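Side-chain contacts in regulatory protein MarR (Planctomyces limnophilus, PDB 3U2R), which probably binds DNA as a transcription factor of the MarR family, through a winged helix-turn-helix domain: residues A[113-116]-A[117-121]; A[36-39]-A[40-44]. All blocks are in the same frame, centred on the assembly; numbering follows the deposited sequence.

Contact 1 (A[113-116]-A[117-121]); sequences LKLL and KDLEE
Lys114 reaches forward one helical turn to Asp118 and forms a salt bridge, its NZ lying 2.8 Å from Asp118 OD1. The ammonium nitrogen meets the syn lone pair of OD1, the side facing the other carboxylate oxygen, and OD2 stays close at 3.4 Å from Lys114 NZ. The lysine gets there by leaving the helix with CG anti to its backbone N (chi1 171°) and then bending at chi2 and again at chi4, which brings the chain round to the oxygen end of the carboxylate, where NZ meets it. A lysine suits this place because its length spans the turn, and a short aspartate keeps its charge close to the backbone.

A different face of the same turn is apolar. Leu115 CG packs 3.8 Å from Leu119 CD1, and the Leu115 CD1 branch touches the same methyl. Leu119 CG also comes within 3.3 Å of Leu115 O, one turn back.

Main-chain bonds of helix 110-148 set this spacing. Lys117 N donates to Leu113 O and Asp118 N to Lys114 O, the latter at 2.9 Å, in regular i to i+4 fashion. At Leu119 the pattern slackens: its N-H is divided between Leu115 O at 3.0 Å and Leu116 O at 3.2 Å, both bonds weak.

Farther out, Leu116 is buried against Tyr49, Leu52 and Arg56 of helix 46-58, while Leu115 rests on Leu91. The helix is thus amphipathic here, with leucines turned to the protein and charged residues largely toward solvent. Since the Lys114–Asp118 pair lies toward the solvent side, water probably screens its attraction, and the bridge is likely to add only modestly to helix stability.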
loop_
_atom_site.group_PDB
_atom_site.type_symbol
_atom_site.label_atom_id
_atom_site.label_comp_id
_atom_site.label_asym_id
_atom_site.label_seq_id
_atom_site.Cartn_x
_atom_site.Cartn_y
_atom_site.Cartn_z
ATOM N N LEU A 113 21.375 8.733 -27.815
ATOM C CA LEU A 113 19.948 8.501 -28.058
ATOM C C LEU A 113 19.645 6.994 -27.863
ATOM O O LEU A 113 18.663 6.620 -27.205
ATOM C CB LEU A 113 19.514 8.934 -29.474
ATOM C CG LEU A 113 19.435 10.445 -29.701
ATOM C CD1 LEU A 113 19.306 10.755 -31.175
ATOM C CD2 LEU A 113 18.203 11.050 -28.976
ATOM N N LYS A 114 20.482 6.146 -28.443
ATOM C CA LYS A 114 20.299 4.706 -28.306
ATOM C C LYS A 114 20.351 4.320 -26.836
ATOM O O LYS A 114 19.545 3.496 -26.393
ATOM C CB LYS A 114 21.368 3.951 -29.095
ATOM C CG LYS A 114 21.443 2.424 -28.877
ATOM C CD LYS A 114 20.718 1.650 -29.929
ATOM C CE LYS A 114 20.834 0.160 -29.686
ATOM N NZ LYS A 114 19.641 -0.357 -28.974
ATOM N N LEU A 115 21.294 4.875 -26.088
ATOM C CA LEU A 115 21.395 4.499 -24.684
ATOM C C LEU A 115 20.124 4.869 -23.936
ATOM O O LEU A 115 19.603 4.071 -23.158
ATOM C CB LEU A 115 22.632 5.122 -24.010
ATOM C CG LEU A 115 22.768 4.860 -22.534
ATOM C CD1 LEU A 115 22.886 3.305 -22.223
ATOM C CD2 LEU A 115 23.939 5.595 -22.017
ATOM N N LEU A 116 19.592 6.044 -24.195
ATOM C CA LEU A 116 18.326 6.459 -23.566
ATOM C C LEU A 116 17.159 5.538 -24.015
ATOM O O LEU A 116 16.377 5.178 -23.181
ATOM C CB LEU A 116 18.008 7.922 -23.901
ATOM C CG LEU A 116 18.850 8.973 -23.258
ATOM C CD1 LEU A 116 18.401 10.331 -23.707
ATOM C CD2 LEU A 116 18.763 8.917 -21.786
ATOM N N LYS A 117 17.107 5.063 -25.266
ATOM C CA LYS A 117 16.039 4.125 -25.684
ATOM C C LYS A 117 16.195 2.784 -24.946
ATOM O O LYS A 117 15.189 2.212 -24.507
ATOM C CB LYS A 117 16.005 3.902 -27.210
ATOM C CG LYS A 117 15.493 5.110 -27.982
ATOM C CD LYS A 117 15.203 4.832 -29.461
ATOM C CE LYS A 117 15.249 6.095 -30.330
ATOM N NZ LYS A 117 14.813 5.851 -31.742
ATOM N N ASP A 118 17.447 2.302 -24.761
ATOM C CA ASP A 118 17.697 1.067 -24.002
ATOM C C ASP A 118 17.401 1.202 -22.524
ATOM O O ASP A 118 17.219 0.190 -21.844
ATOM C CB ASP A 118 19.151 0.628 -24.128
ATOM C CG ASP A 118 19.549 0.192 -25.510
ATOM O OD1 ASP A 118 18.638 -0.033 -26.348
ATOM O OD2 ASP A 118 20.764 0.108 -25.771
ATOM N N LEU A 119 17.404 2.407 -22.011
ATOM C CA LEU A 119 17.133 2.655 -20.606
ATOM C C LEU A 119 15.659 2.876 -20.297
ATOM O O LEU A 119 15.348 2.950 -19.127
ATOM C CB LEU A 119 17.917 3.881 -20.122
ATOM C CG LEU A 119 19.383 3.615 -19.865
ATOM C CD1 LEU A 119 20.160 4.906 -19.783
ATOM C CD2 LEU A 119 19.577 2.850 -18.588
ATOM N N GLU A 120 14.792 3.071 -21.282
ATOM C CA GLU A 120 13.379 3.357 -21.023
ATOM C C GLU A 120 12.715 2.303 -20.167
ATOM O O GLU A 120 12.101 2.662 -19.171
ATOM C CB GLU A 120 12.601 3.516 -22.345
ATOM C CG GLU A 120 12.779 4.910 -22.944
ATOM C CD GLU A 120 12.220 5.082 -24.344
ATOM O OE1 GLU A 120 11.322 4.298 -24.730
ATOM O OE2 GLU A 120 12.685 5.997 -25.060
ATOM N N GLU A 121 12.873 1.031 -20.511
ATOM C CA GLU A 121 12.263 -0.090 -19.759
ATOM C C GLU A 121 12.910 -0.301 -18.359
ATOM O O GLU A 121 12.197 -0.289 -17.367
ATOM C CB GLU A 121 12.328 -1.373 -20.571
ATOM C CG GLU A 121 11.195 -2.339 -20.307
ATOM C CD GLU A 121 10.284 -2.350 -21.525
ATOM O OE1 GLU A 121 9.685 -1.286 -21.816
ATOM O OE2 GLU A 121 10.240 -3.383 -22.234
#

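Contact 2 (A[36-39]-A[40-44]); sequences EEIF and SQFEL
Ser40 binds Glu36 O twice, through its backbone N and through its side-chain OG, each at 2.8 Å. The N-H bond is the ordinary helical one, whereas the hydroxyl comes from above the carbonyl plane. Ser40 OG stands beside its own backbone N (chi1 -71°), which folds the hydroxyl back onto the preceding turn; a short hydroxyl side chain suits the place, because it can give the carbonyl one turn back a second donor. A water adds a weak bond to Glu36 O and a firmer one, 2.7 Å, to Leu44 O, joining the last turns of the helix to the chain that leaves it.

A Schellman motif ends helix 18-40: Leu44 N donates to Phe39 O at 3.1 Å and Glu43 N to Ser40 O, with Glu43, at positive phi, as the C-prime residue. Two three-residue steps accompany it as the chain tightens. Phe42 N donates to Phe39 O at 2.9 Å, approaching from the face of the carbonyl plane opposite to Leu44 N, and Gln41 N reaches Ile38 O at 3.3 Å.

Among the apolar contacts, Phe39 CB meets Leu44 CB at 4.3 Å, bringing together two buried residues that flank the turn. Ile38 CD1 lies 4.2 Å from Phe42 CE1, and the Phe42 ring turns its edge to Ile38 O, which sits in the ring plane. Bulky hydrophobic residues fit these positions because helix 110-148 covers them: Ile38 rests on Pro122 and Cys126, and Phe39 on Val123. Phe39 also packs on Thr17 of the second subunit.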
loop_
_atom_site.group_PDB
_atom_site.type_symbol
_atom_site.label_atom_id
_atom_site.label_comp_id
_atom_site.label_asym_id
_atom_site.label_seq_id
_atom_site.Cartn_x
_atom_site.Cartn_y
_atom_site.Cartn_z
ATOM N N GLU A 36 20.462 4.272 -8.118
ATOM C CA GLU A 36 21.913 4.033 -8.146
ATOM C C GLU A 36 22.158 2.590 -8.600
ATOM O O GLU A 36 22.906 2.375 -9.545
ATOM C CB GLU A 36 22.537 4.319 -6.763
ATOM C CG GLU A 36 23.993 4.732 -6.731
ATOM C CD GLU A 36 24.463 5.630 -5.578
ATOM O OE1 GLU A 36 25.601 6.146 -5.672
ATOM O OE2 GLU A 36 23.744 5.760 -4.558
ATOM N N GLU A 37 21.393 1.628 -8.081
ATOM C CA GLU A 37 21.618 0.248 -8.495
ATOM C C GLU A 37 21.317 0.006 -9.971
ATOM O O GLU A 37 22.039 -0.753 -10.601
ATOM C CB GLU A 37 20.825 -0.697 -7.639
ATOM C CG GLU A 37 21.303 -2.139 -7.732
ATOM C CD GLU A 37 20.284 -3.076 -8.349
ATOM O OE1 GLU A 37 19.914 -4.072 -7.682
ATOM O OE2 GLU A 37 19.811 -2.780 -9.473
ATOM N N ILE A 38 20.305 0.635 -10.541
ATOM C CA ILE A 38 20.031 0.389 -11.948
ATOM C C ILE A 38 21.011 1.194 -12.792
ATOM O O ILE A 38 21.485 0.672 -13.773
ATOM C CB ILE A 38 18.535 0.614 -12.402
ATOM C CG1 ILE A 38 18.327 0.219 -13.916
ATOM C CG2 ILE A 38 18.083 2.042 -12.225
ATOM C CD1 ILE A 38 18.560 -1.348 -14.248
ATOM N N PHE A 39 21.315 2.449 -12.439
ATOM C CA PHE A 39 22.197 3.241 -13.265
ATOM C C PHE A 39 23.631 2.698 -13.201
ATOM O O PHE A 39 24.280 2.681 -14.231
ATOM C CB PHE A 39 22.132 4.760 -12.937
ATOM C CG PHE A 39 20.853 5.418 -13.378
ATOM C CD1 PHE A 39 20.414 5.319 -14.695
ATOM C CD2 PHE A 39 20.086 6.142 -12.488
ATOM C CE1 PHE A 39 19.165 5.821 -15.069
ATOM C CE2 PHE A 39 18.858 6.702 -12.891
ATOM C CZ PHE A 39 18.413 6.542 -14.174
ATOM N N SER A 40 24.077 2.153 -12.064
ATOM C CA SER A 40 25.420 1.532 -11.959
ATOM C C SER A 40 25.690 0.478 -13.067
ATOM O O SER A 40 26.833 0.325 -13.514
ATOM C CB SER A 40 25.580 0.861 -10.599
ATOM O OG SER A 40 25.687 1.875 -9.608
ATOM N N GLN A 41 24.632 -0.233 -13.507
ATOM C CA GLN A 41 24.735 -1.280 -14.533
ATOM C C GLN A 41 25.075 -0.738 -15.888
ATOM O O GLN A 41 25.589 -1.491 -16.702
ATOM C CB GLN A 41 23.452 -2.094 -14.640
ATOM C CG GLN A 41 23.226 -2.952 -13.399
ATOM C CD GLN A 41 21.843 -3.567 -13.396
ATOM O OE1 GLN A 41 21.093 -3.457 -12.416
ATOM N NE2 GLN A 41 21.479 -4.263 -14.473
ATOM N N PHE A 42 24.774 0.536 -16.150
ATOM C CA PHE A 42 25.119 1.179 -17.401
ATOM C C PHE A 42 26.321 2.139 -17.234
ATOM O O PHE A 42 26.671 2.871 -18.172
ATOM C CB PHE A 42 23.914 1.915 -17.943
ATOM C CG PHE A 42 22.769 0.986 -18.297
ATOM C CD1 PHE A 42 21.889 0.538 -17.321
ATOM C CD2 PHE A 42 22.656 0.448 -19.575
ATOM C CE1 PHE A 42 20.846 -0.303 -17.643
ATOM C CE2 PHE A 42 21.597 -0.386 -19.903
ATOM C CZ PHE A 42 20.704 -0.763 -18.941
ATOM N N GLU A 43 26.986 2.067 -16.062
ATOM C CA GLU A 43 28.074 2.901 -15.652
ATOM C C GLU A 43 27.674 4.387 -15.719
ATOM O O GLU A 43 28.413 5.237 -16.194
ATOM C CB GLU A 43 29.334 2.574 -16.453
ATOM C CG GLU A 43 29.869 1.171 -16.168
ATOM C CD GLU A 43 31.302 1.102 -15.669
ATOM O OE1 GLU A 43 31.545 0.387 -14.669
ATOM O OE2 GLU A 43 32.180 1.759 -16.274
ATOM N N LEU A 44 26.495 4.685 -15.186
ATOM C CA LEU A 44 25.969 6.041 -15.101
ATOM C C LEU A 44 25.522 6.355 -13.720
ATOM O O LEU A 44 25.279 5.463 -12.935
ATOM C CB LEU A 44 24.733 6.230 -15.999
ATOM C CG LEU A 44 24.878 6.119 -17.479
ATOM C CD1 LEU A 44 23.479 6.113 -18.135
ATOM C CD2 LEU A 44 25.728 7.243 -18.028
HETATM O O HOH W 1 24.683 5.145 -10.312
#

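Contact 2 comes first along the chain, at the end of helix 18-40 and in the loop before helix 46-58; contact 1 lies much later, near the start of helix 110-148. Their centres are nevertheless only 13 Å apart, and their side chains touch. Phe42 CD1 packs 3.5 Å from Leu119 CD2, and Leu44 CD1 lies 3.9 Å from Leu115 CD2, so the loop 40-44 rests on the apolar face of 113-121. In MarR proteins the terminal helices build the dimerisation region and the winged helix-turn-helix binds DNA. The two contacts lie where the ends of helices 18-40 and 110-148 meet beside helix 46-58, at the boundary between these two parts of the fold.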